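Local coordinates for protein tryptophan halogenase superfamily (Brevundimonas sp. BAL3, PDB 6FRL) that catalyses flavin-dependent halogenation, preferring bromination over chlorination, probably of aromatic substrates, at residues A29-F34 against L365-F369; L132-S136 against L480-R484; V230-L235 against Q331-C337. One frame throughout, in Å; residues are numbered along the deposited sequence.

Interactions 1 and 3 lie close together on one side of the chain's centre, their centres about 19 Å apart, and touch where L368 O meets W333 CH2 at 3.9 Å. Both bear on the mixed sheet containing strands 13-17, 40-45, 219-222 and 337-339, and both have neighbours on helix 376-402. Interaction 2 is remote, its centre about 42 Å and about 50 Å from those of interactions 1 and 3, and fastens the late helix 473-492 to the loop 132-136. Along the chain the order is 29-34, 132-136, 230-235, 331-337, 365-369, 480-484. Interactions 1 and 2 therefore interleave, each joining chain parts more than 300 residues apart, whereas interaction 3 falls within the span of each.

Interaction 1 of 3, residues A29-F34 against L365-F369; sequences ALVQHF and LKALF
K366 reaches across to H33, and its course can be followed atom by atom. CB lies 3.9 Å from H33 CE1. CG is 3.7 Å from H33 ND1 and, on another flank, 4.1 Å from L30 CD2. CD makes the main contact: it sits over one face of the imidazole, 3.6 Å from the centroid and 19° off the ring normal, a CH-pi geometry. The chain then bends at chi3 (-73°), which turns CE and NZ off the imidazole, toward a water. That water accepts from K366 NZ at 2.6 Å and donates to A29 O at 2.8 Å, so the ammonium is tied indirectly to the helix backbone.

A second aromatic contact lies beside this one. F34 turns its edge to the face of F369, with CZ over the ring centre, centroids 4.7 Å apart and planes at 57°, an edge-to-face pair.

Helix 20-33 follows strand 13-17 and a glycine-rich turn, consistent with a Rossmann-type beta-alpha-beta unit, and L30 packs on I41 of strand 40-45. K366 also touches Q68 of helix 61-68. From the second subunit, P466 packs on both phenylalanines, placing the end of helix 354-367 at the dimer interface.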
ATOM      1  N   ALA B  29     -19.377  13.346 -10.972  1.00 24.80           N
ATOM      2  CA  ALA B  29     -18.591  12.100 -11.003  1.00 25.37           C
ATOM      3  C   ALA B  29     -19.458  10.913 -11.427  1.00 25.72           C
ATOM      4  O   ALA B  29     -19.051  10.153 -12.291  1.00 25.21           O
ATOM      5  CB  ALA B  29     -17.952  11.826  -9.648  1.00 24.91           C
ATOM      6  N   LEU B  30     -20.664  10.790 -10.847  1.00 26.52           N
ATOM      7  CA  LEU B  30     -21.586   9.713 -11.215  1.00 27.43           C
ATOM      8  C   LEU B  30     -22.175   9.884 -12.640  1.00 27.95           C
ATOM      9  O   LEU B  30     -22.371   8.886 -13.356  1.00 26.01           O
ATOM     10  CB  LEU B  30     -22.699   9.567 -10.163  1.00 27.06           C
ATOM     11  CG  LEU B  30     -22.243   9.183  -8.756  1.00 27.25           C
ATOM     12  CD1 LEU B  30     -23.427   9.010  -7.816  1.00 26.74           C
ATOM     13  CD2 LEU B  30     -21.384   7.911  -8.789  1.00 28.29           C
ATOM     14  N   VAL B  31     -22.435  11.124 -13.056  1.00 27.01           N
ATOM     15  CA  VAL B  31     -22.852  11.388 -14.444  1.00 28.68           C
ATOM     16  C   VAL B  31     -21.817  10.851 -15.438  1.00 28.97           C
ATOM     17  O   VAL B  31     -22.171  10.089 -16.327  1.00 31.68           O
ATOM     18  CB  VAL B  31     -23.206  12.895 -14.665  1.00 31.21           C
ATOM     19  CG1 VAL B  31     -23.116  13.325 -16.122  1.00 32.43           C
ATOM     20  CG2 VAL B  31     -24.620  13.186 -14.145  1.00 30.58           C
ATOM     21  N   GLN B  32     -20.539  11.189 -15.257  1.00 27.94           N
ATOM     22  CA  GLN B  32     -19.483  10.699 -16.177  1.00 27.38           C
ATOM     23  C   GLN B  32     -19.328   9.166 -16.146  1.00 27.77           C
ATOM     24  O   GLN B  32     -19.150   8.535 -17.163  1.00 25.46           O
ATOM     25  CB  GLN B  32     -18.113  11.312 -15.839  1.00 25.13           C
ATOM     26  CG  GLN B  32     -16.936  10.772 -16.673  1.00 22.56           C
ATOM     27  CD  GLN B  32     -16.778  11.480 -17.980  1.00 23.27           C
ATOM     28  OE1 GLN B  32     -17.757  11.715 -18.706  1.00 23.06           O
ATOM     29  NE2 GLN B  32     -15.538  11.853 -18.304  1.00 22.24           N
ATOM     30  N   HIS B  33     -19.342   8.606 -14.948  1.00 28.32           N
ATOM     31  CA  HIS B  33     -19.062   7.196 -14.759  1.00 29.64           C
ATOM     32  C   HIS B  33     -20.185   6.296 -15.303  1.00 29.73           C
ATOM     33  O   HIS B  33     -19.924   5.230 -15.782  1.00 29.97           O
ATOM     34  CB  HIS B  33     -18.852   6.957 -13.278  1.00 30.43           C
ATOM     35  CG  HIS B  33     -18.326   5.610 -12.945  1.00 31.12           C
ATOM     36  ND1 HIS B  33     -18.969   4.743 -12.074  1.00 32.67           N
ATOM     37  CD2 HIS B  33     -17.182   5.002 -13.314  1.00 30.32           C
ATOM     38  CE1 HIS B  33     -18.236   3.654 -11.934  1.00 33.72           C
ATOM     39  NE2 HIS B  33     -17.152   3.783 -12.683  1.00 33.65           N
ATOM     40  N   PHE B  34     -21.430   6.754 -15.204  1.00 31.71           N
ATOM     41  CA  PHE B  34     -22.606   6.046 -15.688  1.00 31.50           C
ATOM     42  C   PHE B  34     -23.267   6.816 -16.862  1.00 31.58           C
ATOM     43  O   PHE B  34     -24.510   6.793 -16.986  1.00 32.21           O
ATOM     44  CB  PHE B  34     -23.643   5.933 -14.542  1.00 31.94           C
ATOM     45  CG  PHE B  34     -23.249   5.025 -13.412  1.00 29.50           C
ATOM     46  CD1 PHE B  34     -23.264   3.648 -13.579  1.00 29.30           C
ATOM     47  CD2 PHE B  34     -22.939   5.532 -12.153  1.00 30.35           C
ATOM     48  CE1 PHE B  34     -22.946   2.792 -12.519  1.00 29.15           C
ATOM     49  CE2 PHE B  34     -22.592   4.677 -11.097  1.00 29.87           C
ATOM     50  CZ  PHE B  34     -22.578   3.309 -11.283  1.00 28.47           C
ATOM     51  N   LEU B 365     -17.239   4.918  -3.451  1.00 26.55           N
ATOM     52  CA  LEU B 365     -18.607   4.611  -3.852  1.00 28.33           C
ATOM     53  C   LEU B 365     -18.655   3.935  -5.210  1.00 31.34           C
ATOM     54  O   LEU B 365     -19.371   2.932  -5.380  1.00 29.87           O
ATOM     55  CB  LEU B 365     -19.481   5.881  -3.898  1.00 28.53           C
ATOM     56  CG  LEU B 365     -20.915   5.728  -4.414  1.00 29.45           C
ATOM     57  CD1 LEU B 365     -21.649   4.588  -3.736  1.00 30.04           C
ATOM     58  CD2 LEU B 365     -21.669   7.022  -4.236  1.00 31.20           C
ATOM     59  N   LYS B 366     -17.921   4.498  -6.173  1.00 31.22           N
ATOM     60  CA  LYS B 366     -17.762   3.861  -7.493  1.00 31.74           C
ATOM     61  C   LYS B 366     -17.105   2.467  -7.433  1.00 29.52           C
ATOM     62  O   LYS B 366     -17.615   1.517  -8.023  1.00 32.14           O
ATOM     63  CB  LYS B 366     -16.991   4.776  -8.452  1.00 31.73           C
ATOM     64  CG  LYS B 366     -17.755   6.059  -8.797  1.00 32.19           C
ATOM     65  CD  LYS B 366     -17.148   6.826  -9.967  1.00 35.18           C
ATOM     66  CE  LYS B 366     -15.850   7.524  -9.578  1.00 35.59           C
ATOM     67  NZ  LYS B 366     -15.192   8.071 -10.789  1.00 35.33           N
ATOM     68  N   ALA B 367     -16.003   2.333  -6.704  1.00 29.32           N
ATOM     69  CA  ALA B 367     -15.316   1.017  -6.586  1.00 29.17           C
ATOM     70  C   ALA B 367     -16.190  -0.085  -5.910  1.00 28.91           C
ATOM     71  O   ALA B 367     -16.044  -1.277  -6.200  1.00 29.09           O
ATOM     72  CB  ALA B 367     -13.975   1.188  -5.851  1.00 28.22           C
ATOM     73  N   LEU B 368     -17.087   0.336  -5.015  1.00 29.51           N
ATOM     74  CA  LEU B 368     -17.977  -0.569  -4.288  1.00 30.88           C
ATOM     75  C   LEU B 368     -19.439  -0.307  -4.614  1.00 32.00           C
ATOM     76  O   LEU B 368     -20.301  -0.670  -3.816  1.00 39.51           O
ATOM     77  CB  LEU B 368     -17.740  -0.458  -2.763  1.00 30.05           C
ATOM     78  CG  LEU B 368     -16.325  -0.756  -2.256  1.00 30.22           C
ATOM     79  CD1 LEU B 368     -16.124  -0.303  -0.815  1.00 28.54           C
ATOM     80  CD2 LEU B 368     -16.000  -2.237  -2.378  1.00 29.23           C
ATOM     81  N   PHE B 369     -19.742   0.282  -5.777  1.00 31.63           N
ATOM     82  CA  PHE B 369     -21.153   0.595  -6.141  1.00 30.27           C
ATOM     83  C   PHE B 369     -22.057  -0.617  -5.976  1.00 29.02           C
ATOM     84  O   PHE B 369     -21.724  -1.699  -6.447  1.00 28.67           O
ATOM     85  CB  PHE B 369     -21.325   1.170  -7.564  1.00 26.74           C
ATOM     86  CG  PHE B 369     -22.570   2.019  -7.728  1.00 25.23           C
ATOM     87  CD1 PHE B 369     -22.568   3.341  -7.344  1.00 24.97           C
ATOM     88  CD2 PHE B 369     -23.734   1.489  -8.274  1.00 25.57           C
ATOM     89  CE1 PHE B 369     -23.698   4.132  -7.488  1.00 25.76           C
ATOM     90  CE2 PHE B 369     -24.870   2.261  -8.416  1.00 26.26           C
ATOM     91  CZ  PHE B 369     -24.866   3.581  -8.016  1.00 26.19           C
TER
HETATM   92  O   HOH W   1     -16.357   9.630 -12.533  1.00 23.56           O

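Interaction 2 of 3, residues L132-S136 against L480-R484; sequences LAAYS and LAEMR
Y135 and R484 are brought together by their torsions. Y135 holds CG opposite its own carbonyl carbon (chi1 -55°), which sends the ring out toward helix 473-492. R484 starts with CG opposite its backbone N and then bends at chi3, folding the guanidinium back over A481, whose CA lies above one face of it.

The result is a hydrogen bond from R484 NH1 to Y135 OH of 2.9 Å. Its N-H...O angle of 135° makes it noticeably bent, and the hydroxyl oxygen is tilted slightly from the guanidinium plane. The two flat groups stand 77° apart, so they meet steeply and do not stack.

The tyrosine ring is also gripped along its rim. Y135 CE2 is 3.4 Å from L480 O, a carbonyl that already accepts the helical bond from R484 N. Y135 CD2 is 4.0 Å from M483 CB, while Y135 OH touches L480 CB at 3.5 Å. Near CD1, the other edge has L132 O in its plane. On one side of the ring plane, A134 CB packs on R484 CG at 4.0 Å, and a water links the backbones by donating to A134 O at 2.9 Å and to R484 O at 2.6 Å.

S136 N-caps helix 137-143 through OG to A139 N. The rings of F116 and W120, on helix 116-125, meet Y135, and M483 also reaches F116. The contact thus joins three helical elements: 116-125, the start of 137-143 and the late helix 473-492.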
ATOM      1  N   LEU B 132      16.529  21.052   5.400  1.00 33.92           N
ATOM      2  CA  LEU B 132      16.052  19.963   4.562  1.00 33.62           C
ATOM      3  C   LEU B 132      15.252  20.484   3.322  1.00 34.14           C
ATOM      4  O   LEU B 132      15.340  19.887   2.232  1.00 33.48           O
ATOM      5  CB  LEU B 132      15.220  19.003   5.397  1.00 32.98           C
ATOM      6  CG  LEU B 132      14.600  17.818   4.664  1.00 33.10           C
ATOM      7  CD1 LEU B 132      15.648  16.772   4.344  1.00 32.56           C
ATOM      8  CD2 LEU B 132      13.484  17.266   5.520  1.00 36.18           C
ATOM      9  N   ALA B 133      14.516  21.586   3.495  1.00 32.96           N
ATOM     10  CA  ALA B 133      13.767  22.254   2.413  1.00 35.74           C
ATOM     11  C   ALA B 133      14.583  22.743   1.192  1.00 37.83           C
ATOM     12  O   ALA B 133      14.033  22.904   0.096  1.00 40.52           O
ATOM     13  CB  ALA B 133      12.972  23.420   2.995  1.00 36.44           C
ATOM     14  N   ALA B 134      15.882  22.984   1.371  1.00 36.69           N
ATOM     15  CA  ALA B 134      16.722  23.291   0.227  1.00 38.79           C
ATOM     16  C   ALA B 134      16.811  22.158  -0.772  1.00 35.32           C
ATOM     17  O   ALA B 134      17.311  22.376  -1.862  1.00 43.08           O
ATOM     18  CB  ALA B 134      18.114  23.680   0.665  1.00 42.12           C
ATOM     19  N   TYR B 135      16.353  20.966  -0.414  1.00 31.01           N
ATOM     20  CA  TYR B 135      16.386  19.821  -1.325  1.00 29.72           C
ATOM     21  C   TYR B 135      15.038  19.428  -1.897  1.00 28.08           C
ATOM     22  O   TYR B 135      14.933  18.358  -2.472  1.00 26.19           O
ATOM     23  CB  TYR B 135      17.021  18.615  -0.648  1.00 30.43           C
ATOM     24  CG  TYR B 135      18.380  18.907  -0.098  1.00 31.55           C
ATOM     25  CD1 TYR B 135      18.527  19.391   1.196  1.00 32.70           C
ATOM     26  CD2 TYR B 135      19.531  18.693  -0.857  1.00 35.07           C
ATOM     27  CE1 TYR B 135      19.774  19.688   1.714  1.00 34.44           C
ATOM     28  CE2 TYR B 135      20.798  18.984  -0.339  1.00 33.87           C
ATOM     29  CZ  TYR B 135      20.899  19.470   0.952  1.00 33.24           C
ATOM     30  OH  TYR B 135      22.126  19.740   1.482  1.00 37.06           O
ATOM     31  N   SER B 136      14.027  20.294  -1.746  1.00 29.16           N
ATOM     32  CA  SER B 136      12.703  20.148  -2.381  1.00 27.95           C
ATOM     33  C   SER B 136      12.446  21.287  -3.350  1.00 26.78           C
ATOM     34  O   SER B 136      12.359  22.454  -2.937  1.00 25.36           O
ATOM     35  CB  SER B 136      11.586  20.195  -1.327  1.00 30.08           C
ATOM     36  OG  SER B 136      10.297  20.283  -1.940  1.00 31.24           O
ATOM     37  N   LEU B 480      25.624  16.868  -2.042  1.00 41.67           N
ATOM     38  CA  LEU B 480      24.539  17.662  -1.492  1.00 41.31           C
ATOM     39  C   LEU B 480      24.566  19.132  -1.954  1.00 43.10           C
ATOM     40  O   LEU B 480      23.520  19.702  -2.185  1.00 39.81           O
ATOM     41  CB  LEU B 480      24.515  17.562   0.045  1.00 38.68           C
ATOM     42  CG  LEU B 480      23.525  16.486   0.562  1.00 39.09           C
ATOM     43  CD1 LEU B 480      23.785  15.079   0.016  1.00 38.08           C
ATOM     44  CD2 LEU B 480      23.508  16.408   2.066  1.00 39.47           C
ATOM     45  N   ALA B 481      25.748  19.733  -2.074  1.00 47.40           N
ATOM     46  CA  ALA B 481      25.852  21.123  -2.555  1.00 45.02           C
ATOM     47  C   ALA B 481      25.452  21.239  -4.028  1.00 39.06           C
ATOM     48  O   ALA B 481      24.839  22.222  -4.415  1.00 36.03           O
ATOM     49  CB  ALA B 481      27.248  21.716  -2.294  1.00 44.81           C
ATOM     50  N   GLU B 482      25.780  20.229  -4.826  1.00 38.42           N
ATOM     51  CA  GLU B 482      25.305  20.141  -6.223  1.00 46.16           C
ATOM     52  C   GLU B 482      23.764  20.077  -6.361  1.00 47.66           C
ATOM     53  O   GLU B 482      23.185  20.772  -7.197  1.00 52.82           O
ATOM     54  CB  GLU B 482      25.981  18.935  -6.901  1.00 49.93           C
ATOM     55  CG  GLU B 482      25.619  18.616  -8.350  1.00 55.32           C
ATOM     56  CD  GLU B 482      26.484  17.466  -8.925  1.00 63.26           C
ATOM     57  OE1 GLU B 482      27.532  17.122  -8.320  1.00 65.81           O
ATOM     58  OE2 GLU B 482      26.130  16.881  -9.989  1.00 67.76           O
ATOM     59  N   MET B 483      23.112  19.234  -5.548  1.00 48.29           N
ATOM     60  CA  MET B 483      21.647  19.143  -5.494  1.00 42.41           C
ATOM     61  C   MET B 483      21.066  20.496  -5.111  1.00 40.58           C
ATOM     62  O   MET B 483      20.202  21.013  -5.791  1.00 44.85           O
ATOM     63  CB  MET B 483      21.198  18.114  -4.462  1.00 43.39           C
ATOM     64  CG  MET B 483      21.267  16.680  -4.954  1.00 47.56           C
ATOM     65  SD  MET B 483      20.508  15.464  -3.843  1.00 47.83           S
ATOM     66  CE  MET B 483      21.882  15.028  -2.802  1.00 51.15           C
ATOM     67  N   ARG B 484      21.566  21.044  -4.014  1.00 38.55           N
ATOM     68  CA  ARG B 484      21.135  22.301  -3.421  1.00 42.01           C
ATOM     69  C   ARG B 484      21.185  23.440  -4.446  1.00 42.08           C
ATOM     70  O   ARG B 484      20.274  24.252  -4.546  1.00 43.58           O
ATOM     71  CB  ARG B 484      22.042  22.562  -2.197  1.00 43.28           C
ATOM     72  CG  ARG B 484      21.658  23.672  -1.257  1.00 47.18           C
ATOM     73  CD  ARG B 484      22.254  23.480   0.142  1.00 52.27           C
ATOM     74  NE  ARG B 484      23.713  23.663   0.213  1.00 54.10           N
ATOM     75  CZ  ARG B 484      24.622  22.708   0.422  1.00 51.70           C
ATOM     76  NH1 ARG B 484      24.295  21.414   0.550  1.00 51.54           N
ATOM     77  NH2 ARG B 484      25.906  23.051   0.451  1.00 47.60           N
TER
HETATM   78  O   HOH W   2      18.267  24.848  -3.083  1.00 28.79           O

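Interaction 3 of 3, residues V230-L235 against Q331-C337; sequences VIGEAL and QAWAKNC
I231 and L235 meet the 331-337 hairpin, from which W333 leaves the backbone on the side away from the helix. Two flat side chains each bond a backbone carbonyl within 331-337. Q331 NE2 donates to W333 O at 2.8 Å, with the oxygen in the amide plane. W333 NE1 donates to K335 O at 3.1 Å; that oxygen is slightly tilted from the ring plane, and the nitrogen approaches it from above the carbonyl plane (46° out of it). F382 pairs edge-to-face with the same indole.

Across the contact there is no hydrogen bond; apolar side chains pack on each other and on the hairpin backbone. I231 places CD1 3.6 Å from A332 O and 3.9 Å from A334 CB. L235 forks: CD1 lies 3.5 Å from C337 CB, and CD2 meets the lysine chain at K335 CD, 3.9 Å away. V230 CG1 touches C337 SG at 3.6 Å, the thiol being placed there by a chi1 of -177°.

A334 and C337 form a hydrogen-bonded pair, each N donating to the other's O, with K335 and N336 in a tight turn close to type II'. Within the helix, L235 N bonds V230 O at 3.0 Å, a wider pi-type turn.

D222, at the end of strand 219-222, accepts from the backbone N of V230 and I231. Through V230, I231 and L235, helix 229-234 packs against edge strand 333-334 and its partner 337-339, while helix 376-402 receives W333.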
ATOM      1  N   VAL B 230     -30.334  12.421   6.440  1.00 33.11           N
ATOM      2  CA  VAL B 230     -30.704  11.038   6.182  1.00 34.94           C
ATOM      3  C   VAL B 230     -29.876  10.059   7.028  1.00 36.60           C
ATOM      4  O   VAL B 230     -30.436   9.212   7.707  1.00 36.86           O
ATOM      5  CB  VAL B 230     -30.598  10.683   4.691  1.00 38.26           C
ATOM      6  CG1 VAL B 230     -31.281   9.341   4.396  1.00 36.31           C
ATOM      7  CG2 VAL B 230     -31.229  11.775   3.850  1.00 38.93           C
ATOM      8  N   ILE B 231     -28.550  10.174   6.989  1.00 34.36           N
ATOM      9  CA  ILE B 231     -27.675   9.242   7.715  1.00 30.19           C
ATOM     10  C   ILE B 231     -27.910   9.351   9.229  1.00 30.49           C
ATOM     11  O   ILE B 231     -27.910   8.340   9.928  1.00 31.32           O
ATOM     12  CB  ILE B 231     -26.163   9.449   7.342  1.00 26.48           C
ATOM     13  CG1 ILE B 231     -25.298   8.235   7.733  1.00 24.67           C
ATOM     14  CG2 ILE B 231     -25.604  10.722   7.938  1.00 23.77           C
ATOM     15  CD1 ILE B 231     -25.557   6.970   6.932  1.00 24.29           C
ATOM     16  N   GLY B 232     -28.162  10.567   9.714  1.00 31.38           N
ATOM     17  CA  GLY B 232     -28.264  10.848  11.156  1.00 32.90           C
ATOM     18  C   GLY B 232     -29.677  10.892  11.697  1.00 34.00           C
ATOM     19  O   GLY B 232     -30.003  10.091  12.555  1.00 39.62           O
ATOM     20  N   GLU B 233     -30.499  11.824  11.195  1.00 36.45           N
ATOM     21  CA  GLU B 233     -31.868  12.067  11.695  1.00 38.12           C
ATOM     22  C   GLU B 233     -32.811  10.954  11.290  1.00 36.72           C
ATOM     23  O   GLU B 233     -33.464  10.377  12.122  1.00 37.16           O
ATOM     24  CB  GLU B 233     -32.434  13.415  11.230  1.00 41.12           C
ATOM     25  CG  GLU B 233     -31.823  14.650  11.907  1.00 47.14           C
ATOM     26  CD  GLU B 233     -32.387  15.989  11.359  1.00 57.36           C
ATOM     27  OE1 GLU B 233     -33.143  16.020  10.345  1.00 64.06           O
ATOM     28  OE2 GLU B 233     -32.067  17.047  11.942  1.00 57.49           O
ATOM     29  N   ALA B 234     -32.853  10.625  10.015  1.00 36.33           N
ATOM     30  CA  ALA B 234     -33.734   9.559   9.530  1.00 33.72           C
ATOM     31  C   ALA B 234     -33.319   8.152   9.965  1.00 35.67           C
ATOM     32  O   ALA B 234     -34.163   7.378  10.424  1.00 41.57           O
ATOM     33  CB  ALA B 234     -33.837   9.618   8.002  1.00 34.83           C
ATOM     34  N   LEU B 235     -32.032   7.810   9.775  1.00 36.36           N
ATOM     35  CA  LEU B 235     -31.498   6.437  10.005  1.00 33.37           C
ATOM     36  C   LEU B 235     -30.847   6.220  11.383  1.00 33.20           C
ATOM     37  O   LEU B 235     -30.464   5.097  11.716  1.00 37.10           O
ATOM     38  CB  LEU B 235     -30.501   6.065   8.910  1.00 29.68           C
ATOM     39  CG  LEU B 235     -31.149   5.907   7.534  1.00 30.00           C
ATOM     40  CD1 LEU B 235     -30.096   5.680   6.467  1.00 30.02           C
ATOM     41  CD2 LEU B 235     -32.216   4.804   7.500  1.00 29.71           C
ATOM     42  N   GLN B 331     -20.889   5.042  11.142  1.00 27.33           N
ATOM     43  CA  GLN B 331     -20.785   4.316   9.896  1.00 29.03           C
ATOM     44  C   GLN B 331     -21.195   5.309   8.809  1.00 26.90           C
ATOM     45  O   GLN B 331     -22.184   5.986   8.939  1.00 28.51           O
ATOM     46  CB  GLN B 331     -21.590   3.004   9.937  1.00 33.94           C
ATOM     47  CG  GLN B 331     -23.072   3.028   9.629  1.00 41.54           C
ATOM     48  CD  GLN B 331     -23.722   1.656   9.924  1.00 44.41           C
ATOM     49  OE1 GLN B 331     -23.846   1.301  11.089  1.00 49.60           O
ATOM     50  NE2 GLN B 331     -24.112   0.886   8.881  1.00 36.94           N
ATOM     51  N   ALA B 332     -20.396   5.450   7.769  1.00 24.42           N
ATOM     52  CA  ALA B 332     -20.686   6.445   6.748  1.00 25.84           C
ATOM     53  C   ALA B 332     -21.770   5.969   5.784  1.00 25.07           C
ATOM     54  O   ALA B 332     -22.412   6.798   5.130  1.00 25.05           O
ATOM     55  CB  ALA B 332     -19.417   6.854   5.980  1.00 25.59           C
ATOM     56  N   TRP B 333     -21.946   4.653   5.704  1.00 24.40           N
ATOM     57  CA  TRP B 333     -22.978   3.993   4.898  1.00 27.32           C
ATOM     58  C   TRP B 333     -23.862   3.105   5.798  1.00 29.87           C
ATOM     59  O   TRP B 333     -23.366   2.179   6.483  1.00 30.78           O
ATOM     60  CB  TRP B 333     -22.318   3.125   3.828  1.00 28.37           C
ATOM     61  CG  TRP B 333     -23.184   2.492   2.768  1.00 28.90           C
ATOM     62  CD1 TRP B 333     -24.525   2.228   2.815  1.00 29.99           C
ATOM     63  CD2 TRP B 333     -22.734   1.979   1.522  1.00 31.19           C
ATOM     64  NE1 TRP B 333     -24.941   1.596   1.678  1.00 29.51           N
ATOM     65  CE2 TRP B 333     -23.867   1.429   0.856  1.00 31.73           C
ATOM     66  CE3 TRP B 333     -21.487   1.920   0.903  1.00 31.69           C
ATOM     67  CZ2 TRP B 333     -23.783   0.830  -0.396  1.00 33.56           C
ATOM     68  CZ3 TRP B 333     -21.389   1.340  -0.353  1.00 37.16           C
ATOM     69  CH2 TRP B 333     -22.540   0.799  -0.997  1.00 37.26           C
ATOM     70  N   ALA B 334     -25.165   3.406   5.801  1.00 29.55           N
ATOM     71  CA  ALA B 334     -26.158   2.581   6.481  1.00 32.15           C
ATOM     72  C   ALA B 334     -27.331   2.328   5.532  1.00 34.13           C
ATOM     73  O   ALA B 334     -27.787   3.230   4.851  1.00 35.00           O
ATOM     74  CB  ALA B 334     -26.636   3.279   7.743  1.00 31.58           C
ATOM     75  N   LYS B 335     -27.818   1.100   5.510  1.00 37.43           N
ATOM     76  CA  LYS B 335     -28.922   0.701   4.643  1.00 39.89           C
ATOM     77  C   LYS B 335     -28.656   1.096   3.178  1.00 36.85           C
ATOM     78  O   LYS B 335     -27.741   0.540   2.570  1.00 37.93           O
ATOM     79  CB  LYS B 335     -30.263   1.162   5.229  1.00 42.86           C
ATOM     80  CG  LYS B 335     -30.622   0.378   6.498  1.00 44.12           C
ATOM     81  CD  LYS B 335     -31.738   0.988   7.313  1.00 46.83           C
ATOM     82  CE  LYS B 335     -31.830   0.354   8.705  1.00 51.43           C
ATOM     83  NZ  LYS B 335     -32.158  -1.097   8.586  1.00 50.73           N
ATOM     84  N   ASN B 336     -29.418   2.040   2.626  1.00 35.19           N
ATOM     85  CA  ASN B 336     -29.210   2.521   1.248  1.00 30.70           C
ATOM     86  C   ASN B 336     -28.902   4.017   1.216  1.00 29.60           C
ATOM     87  O   ASN B 336     -29.244   4.727   0.256  1.00 27.31           O
ATOM     88  CB  ASN B 336     -30.437   2.177   0.372  1.00 29.83           C
ATOM     89  CG  ASN B 336     -31.702   2.897   0.792  1.00 29.22           C
ATOM     90  OD1 ASN B 336     -31.908   3.224   1.971  1.00 29.54           O
ATOM     91  ND2 ASN B 336     -32.563   3.164  -0.182  1.00 28.30           N
ATOM     92  N   CYS B 337     -28.235   4.488   2.270  1.00 28.80           N
ATOM     93  CA  CYS B 337     -27.745   5.846   2.345  1.00 27.58           C
ATOM     94  C   CYS B 337     -26.235   5.839   2.528  1.00 26.56           C
ATOM     95  O   CYS B 337     -25.735   5.213   3.458  1.00 23.50           O
ATOM     96  CB  CYS B 337     -28.388   6.547   3.511  1.00 27.39           C
ATOM     97  SG  CYS B 337     -27.896   8.259   3.619  1.00 28.64           S
TER